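Local coordinates for flagellar hook-associated protein (Burkholderia pseudomallei, PDB 4UT1) that probably serves as a structural element of the bacterial flagellum, forming part of the junction between hook and filament, at residues L92-T97 and G290-F295. Sequence-based numbering, arbitrary orientation.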
ATOM      1  N   LEU A  92     -14.090  16.203 -16.977  1.00 14.75           N
ATOM      2  CA  LEU A  92     -14.718  16.175 -15.652  1.00 18.10           C
ATOM      3  C   LEU A  92     -15.837  15.142 -15.563  1.00 15.34           C
ATOM      4  O   LEU A  92     -15.975  14.462 -14.550  1.00 16.32           O
ATOM      5  CB  LEU A  92     -15.266  17.563 -15.291  1.00 15.72           C
ATOM      6  CG  LEU A  92     -14.184  18.598 -14.981  1.00 14.67           C
ATOM      7  CD1 LEU A  92     -14.778  19.994 -14.843  1.00 17.10           C
ATOM      8  CD2 LEU A  92     -13.428  18.196 -13.710  1.00 15.75           C
ATOM      9  N   SER A  93     -16.640  15.020 -16.616  1.00 14.69           N
ATOM     10  CA  SER A  93     -17.774  14.105 -16.556  1.00 15.71           C
ATOM     11  C   SER A  93     -17.289  12.668 -16.659  1.00 13.36           C
ATOM     12  O   SER A  93     -17.838  11.785 -16.022  1.00 14.43           O
ATOM     13  CB  SER A  93     -18.799  14.402 -17.657  1.00 17.82           C
ATOM     14  OG  SER A  93     -18.300  14.058 -18.934  1.00 17.93           O
ATOM     15  N   THR A  94     -16.266  12.437 -17.474  1.00 14.27           N
ATOM     16  CA  THR A  94     -15.631  11.122 -17.546  1.00 13.96           C
ATOM     17  C   THR A  94     -15.038  10.730 -16.181  1.00 14.53           C
ATOM     18  O   THR A  94     -15.263   9.622 -15.696  1.00 15.76           O
ATOM     19  CB  THR A  94     -14.521  11.101 -18.624  1.00 14.01           C
ATOM     20  OG1 THR A  94     -15.130  11.224 -19.915  1.00 14.52           O
ATOM     21  CG2 THR A  94     -13.739   9.800 -18.575  1.00 16.46           C
ATOM     22  N   TYR A  95     -14.280  11.643 -15.578  1.00 13.70           N
ATOM     23  CA  TYR A  95     -13.654  11.404 -14.274  1.00 13.81           C
ATOM     24  C   TYR A  95     -14.752  11.158 -13.234  1.00 15.61           C
ATOM     25  O   TYR A  95     -14.706  10.168 -12.496  1.00 16.58           O
ATOM     26  CB  TYR A  95     -12.758  12.590 -13.885  1.00 13.73           C
ATOM     27  CG  TYR A  95     -11.813  12.375 -12.710  1.00 16.96           C
ATOM     28  CD1 TYR A  95     -11.959  11.291 -11.850  1.00 19.22           C
ATOM     29  CD2 TYR A  95     -10.782  13.274 -12.456  1.00 20.05           C
ATOM     30  CE1 TYR A  95     -11.095  11.108 -10.768  1.00 18.00           C
ATOM     31  CE2 TYR A  95      -9.913  13.096 -11.385  1.00 17.03           C
ATOM     32  CZ  TYR A  95     -10.073  12.013 -10.552  1.00 19.00           C
ATOM     33  OH  TYR A  95      -9.215  11.840  -9.487  1.00 24.57           O
ATOM     34  N   TYR A  96     -15.745  12.041 -13.187  1.00 16.65           N
ATOM     35  CA  TYR A  96     -16.856  11.863 -12.246  1.00 16.28           C
ATOM     36  C   TYR A  96     -17.503  10.474 -12.359  1.00 16.75           C
ATOM     37  O   TYR A  96     -17.657   9.765 -11.356  1.00 16.62           O
ATOM     38  CB  TYR A  96     -17.942  12.933 -12.435  1.00 17.09           C
ATOM     39  CG  TYR A  96     -19.113  12.651 -11.525  1.00 15.47           C
ATOM     40  CD1 TYR A  96     -18.923  12.570 -10.150  1.00 14.31           C
ATOM     41  CD2 TYR A  96     -20.385  12.422 -12.020  1.00 19.30           C
ATOM     42  CE1 TYR A  96     -19.966  12.286  -9.298  1.00 14.80           C
ATOM     43  CE2 TYR A  96     -21.449  12.139 -11.161  1.00 18.60           C
ATOM     44  CZ  TYR A  96     -21.225  12.068  -9.805  1.00 19.71           C
ATOM     45  OH  TYR A  96     -22.264  11.784  -8.942  1.00 17.78           O
ATOM     46  N   THR A  97     -17.884  10.089 -13.573  1.00 17.11           N
ATOM     47  CA  THR A  97     -18.563   8.816 -13.784  1.00 16.50           C
ATOM     48  C   THR A  97     -17.742   7.661 -13.205  1.00 17.52           C
ATOM     49  O   THR A  97     -18.278   6.783 -12.526  1.00 17.92           O
ATOM     50  CB  THR A  97     -18.854   8.571 -15.282  1.00 18.73           C
ATOM     51  OG1 THR A  97     -19.785   9.554 -15.737  1.00 18.01           O
ATOM     52  CG2 THR A  97     -19.452   7.200 -15.494  1.00 22.49           C
ATOM     53  N   GLY A 290      -8.380  12.623 -21.060  1.00 16.18           N
ATOM     54  CA  GLY A 290      -7.862  13.232 -19.852  1.00 17.83           C
ATOM     55  C   GLY A 290      -8.601  12.789 -18.601  1.00 17.17           C
ATOM     56  O   GLY A 290      -7.996  12.631 -17.535  1.00 16.60           O
ATOM     57  N   GLY A 291      -9.909  12.610 -18.726  1.00 13.08           N
ATOM     58  CA  GLY A 291     -10.727  12.149 -17.609  1.00 15.67           C
ATOM     59  C   GLY A 291     -10.373  10.723 -17.223  1.00 16.47           C
ATOM     60  O   GLY A 291     -10.331  10.373 -16.034  1.00 16.63           O
ATOM     61  N   LEU A 292     -10.124   9.887 -18.230  1.00 13.19           N
ATOM     62  CA  LEU A 292      -9.745   8.497 -17.982  1.00 12.81           C
ATOM     63  C   LEU A 292      -8.404   8.449 -17.276  1.00 14.28           C
ATOM     64  O   LEU A 292      -8.246   7.760 -16.268  1.00 14.67           O
ATOM     65  CB  LEU A 292      -9.661   7.706 -19.288  1.00 14.10           C
ATOM     66  CG  LEU A 292     -10.984   7.265 -19.917  1.00 13.00           C
ATOM     67  CD1 LEU A 292     -10.799   7.008 -21.404  1.00 14.37           C
ATOM     68  CD2 LEU A 292     -11.506   6.011 -19.231  1.00 15.05           C
ATOM     69  N   LEU A 293      -7.434   9.176 -17.834  1.00 13.52           N
ATOM     70  CA  LEU A 293      -6.085   9.206 -17.292  1.00 15.80           C
ATOM     71  C   LEU A 293      -6.017   9.800 -15.886  1.00 16.57           C
ATOM     72  O   LEU A 293      -5.335   9.262 -15.018  1.00 13.46           O
ATOM     73  CB  LEU A 293      -5.162   9.985 -18.238  1.00 15.11           C
ATOM     74  CG  LEU A 293      -5.021   9.343 -19.616  1.00 20.66           C
ATOM     75  CD1 LEU A 293      -4.227  10.233 -20.574  1.00 17.96           C
ATOM     76  CD2 LEU A 293      -4.389   7.963 -19.504  1.00 17.31           C
ATOM     77  N   ALA A 294      -6.708  10.914 -15.656  1.00 15.41           N
ATOM     78  CA  ALA A 294      -6.708  11.528 -14.322  1.00 16.58           C
ATOM     79  C   ALA A 294      -7.323  10.609 -13.258  1.00 16.06           C
ATOM     80  O   ALA A 294      -6.825  10.526 -12.134  1.00 17.59           O
ATOM     81  CB  ALA A 294      -7.445  12.857 -14.350  1.00 15.41           C
ATOM     82  N   PHE A 295      -8.412   9.933 -13.612  1.00 15.36           N
ATOM     83  CA  PHE A 295      -9.039   8.968 -12.714  1.00 15.36           C
ATOM     84  C   PHE A 295      -8.052   7.872 -12.343  1.00 16.41           C
ATOM     85  O   PHE A 295      -7.912   7.520 -11.171  1.00 15.68           O
ATOM     86  CB  PHE A 295     -10.296   8.354 -13.360  1.00 14.04           C
ATOM     87  CG  PHE A 295     -10.829   7.142 -12.634  1.00 14.84           C
ATOM     88  CD1 PHE A 295     -11.474   7.271 -11.417  1.00 12.62           C
ATOM     89  CD2 PHE A 295     -10.686   5.867 -13.179  1.00 16.73           C
ATOM     90  CE1 PHE A 295     -11.960   6.159 -10.756  1.00 14.90           C
ATOM     91  CE2 PHE A 295     -11.169   4.748 -12.517  1.00 14.60           C
ATOM     92  CZ  PHE A 295     -11.806   4.897 -11.299  1.00 15.25           C
TER
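Y95 lays one face of its ring against the backbone of helix 287-322, where F295 CA stands 3.5 Å from Y95 CE1 and the carbonyl carbon of A294 lies over the rim of the same face. The ring is brought there by a first torsion that sets CG anti to the backbone N (chi1 -167°) and carries the phenol along the neighbouring helix. Two further partners lie on that same face, toward opposite sides of the ring: A294 CB is 3.9 Å from Y95 CD2 and CE2, and F295 CB 3.7 Å from Y95 CD1. F295 in turn directs the edge of its own ring at Y95 CE1, and the two aromatic side chains cross obliquely. The phenol OH passes A294 O and is hydrogen-bonded to T299 OG1, one turn beyond F295, which ties down the far end of the ring.

Helices 80-106 and 287-322 belong to the long helical bundle of FlgK; the axes of segments 92-97 and 290-295 pass 7.5 Å apart at a crossing angle of -41°. G291, having no side chain, leaves room for the approach: T94 CB is 4.1 Å from G291 CA, and the CA atoms of Y95 and G291 are 4.5 Å apart. T94 points toward the other helix beside G291. Its methyl CG2, anti to the backbone N, presses on the G291-L292 peptide, 3.6 Å from L292 N, and also reaches L292 CG, whereas OG1 turns back along its own helix to a hydrogen bond with S90 O. No hydrogen bond joins the two segments; side chains pack on each other and on backbone. Beyond them L292 and F295 extend to helix 134-193, against L169 and V165 respectively, and Y95 also touches L611 of helix 593-630.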